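Local coordinates for protein varicella-zoster virus protease (Human herpesvirus 3, PDB 1VZV) that probably cleaves the assembly protein once the spherical procapsid has formed, letting the capsid mature, as the serine protease domain of the scaffolding protein, at residues I40-D45 / H129-V134. Sequence-based numbering, arbitrary orientation.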
# COMPACT_ATOMS: atom_id res chain seq x y z
N ILE A 40 -15.34 -1.34 2.67
CA ILE A 40 -14.01 -1.05 2.14
C ILE A 40 -13.72 -1.92 0.92
O ILE A 40 -13.97 -3.10 0.96
CB ILE A 40 -12.96 -1.38 3.24
CG1 ILE A 40 -13.18 -0.53 4.49
CG2 ILE A 40 -11.54 -1.28 2.69
CD1 ILE A 40 -12.34 -0.95 5.63
N ASP A 41 -13.22 -1.35 -0.17
CA ASP A 41 -12.86 -2.10 -1.38
C ASP A 41 -14.07 -2.70 -2.09
O ASP A 41 -13.92 -3.52 -3.01
CB ASP A 41 -11.85 -3.23 -1.00
CG ASP A 41 -11.29 -4.03 -2.24
OD1 ASP A 41 -10.83 -3.37 -3.20
OD2 ASP A 41 -11.25 -5.30 -2.22
N HIS A 42 -15.27 -2.22 -1.74
CA HIS A 42 -16.54 -2.73 -2.30
C HIS A 42 -16.85 -4.14 -1.78
O HIS A 42 -17.74 -4.81 -2.28
CB HIS A 42 -16.56 -2.74 -3.83
CG HIS A 42 -16.59 -1.39 -4.45
ND1 HIS A 42 -17.72 -0.62 -4.60
CD2 HIS A 42 -15.59 -0.68 -5.03
CE1 HIS A 42 -17.38 0.51 -5.24
NE2 HIS A 42 -16.09 0.53 -5.52
N ARG A 43 -16.12 -4.55 -0.74
CA ARG A 43 -16.28 -5.84 -0.09
C ARG A 43 -17.56 -5.92 0.72
O ARG A 43 -17.66 -5.39 1.81
CB ARG A 43 -15.09 -6.14 0.81
CG ARG A 43 -13.84 -6.56 0.07
CD ARG A 43 -14.04 -7.91 -0.60
NE ARG A 43 -13.72 -9.04 0.27
CZ ARG A 43 -12.50 -9.57 0.38
NH1 ARG A 43 -11.49 -9.06 -0.35
NH2 ARG A 43 -12.27 -10.60 1.20
N LYS A 44 -18.53 -6.63 0.17
CA LYS A 44 -19.82 -6.88 0.80
C LYS A 44 -19.60 -7.50 2.15
O LYS A 44 -20.39 -7.30 3.05
CB LYS A 44 -20.64 -7.85 -0.07
CG LYS A 44 -20.81 -7.38 -1.54
CD LYS A 44 -21.68 -8.31 -2.41
CE LYS A 44 -21.92 -7.70 -3.82
NZ LYS A 44 -22.57 -6.33 -3.78
N ASP A 45 -18.53 -8.28 2.29
CA ASP A 45 -18.19 -8.95 3.55
C ASP A 45 -17.38 -8.06 4.44
O ASP A 45 -16.90 -8.49 5.49
CB ASP A 45 -17.38 -10.23 3.32
CG ASP A 45 -16.08 -9.97 2.54
OD1 ASP A 45 -15.96 -8.94 1.86
OD2 ASP A 45 -15.17 -10.82 2.61
N HIS A 129 -24.04 0.80 -2.35
CA HIS A 129 -23.08 1.01 -1.28
C HIS A 129 -21.97 1.98 -1.68
O HIS A 129 -21.71 2.18 -2.88
CB HIS A 129 -22.49 -0.32 -0.82
CG HIS A 129 -21.52 -0.90 -1.79
ND1 HIS A 129 -20.17 -0.99 -1.56
CD2 HIS A 129 -21.71 -1.36 -3.05
CE1 HIS A 129 -19.59 -1.47 -2.65
NE2 HIS A 129 -20.49 -1.71 -3.58
N VAL A 130 -21.37 2.61 -0.66
CA VAL A 130 -20.28 3.59 -0.75
C VAL A 130 -18.98 2.87 -0.36
O VAL A 130 -18.90 2.33 0.75
CB VAL A 130 -20.51 4.73 0.29
CG1 VAL A 130 -19.26 5.56 0.48
CG2 VAL A 130 -21.72 5.60 -0.11
N ALA A 131 -17.97 2.87 -1.22
CA ALA A 131 -16.71 2.20 -0.93
C ALA A 131 -15.62 3.18 -0.51
O ALA A 131 -15.60 4.32 -0.95
CB ALA A 131 -16.27 1.43 -2.11
N LEU A 132 -14.76 2.78 0.41
CA LEU A 132 -13.66 3.64 0.82
C LEU A 132 -12.46 3.08 0.02
O LEU A 132 -12.33 1.87 -0.12
CB LEU A 132 -13.42 3.55 2.34
CG LEU A 132 -14.45 4.11 3.34
CD1 LEU A 132 -13.92 3.91 4.73
CD2 LEU A 132 -14.76 5.58 3.09
N CYS A 133 -11.57 3.94 -0.47
CA CYS A 133 -10.47 3.47 -1.29
C CYS A 133 -9.39 4.54 -1.44
O CYS A 133 -9.54 5.61 -0.89
CB CYS A 133 -11.06 3.15 -2.66
SG CYS A 133 -12.15 4.50 -3.30
N VAL A 134 -8.30 4.26 -2.16
CA VAL A 134 -7.27 5.28 -2.38
C VAL A 134 -7.89 6.41 -3.20
O VAL A 134 -8.15 7.49 -2.69
CB VAL A 134 -6.06 4.73 -3.11
CG1 VAL A 134 -5.10 5.85 -3.52
CG2 VAL A 134 -5.35 3.80 -2.21
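H129 meets H42 rim to rim, the two imidazole planes standing at 83°. Their centroids are 4.8 Å apart. H42 ND1 lies 3.1 Å from H129 NE2. These are the two histidines of the Ser-His-His triad that marks herpesvirus proteases; S110 on the neighbouring strand completes it. Two residues on, A131 sets its methyl over one face of the H42 ring, with CB 3.4 Å from the ring centroid and 6° off the normal, a CH-pi contact. A chi1 of -69° sets H42 CG anti to the carbonyl carbon, beside the backbone N. At L132 the backbones take over. Its carbonyl O accepts a weak hydrogen bond from D41 N (3.3 Å), next to the parallel bridge that pairs L132 with I40. The side chain of D41 looks elsewhere, its OD1 hydrogen-bonded to H81 of the second subunit. Past I40 the chain enters a type I' turn, I40 to R43, which R43 N closes onto I40 O and which carries H42. Strand 129-133 runs between 37-40, parallel to it, and antiparallel 108-112, while D41 and R43 pack on V191 of helix 185-197.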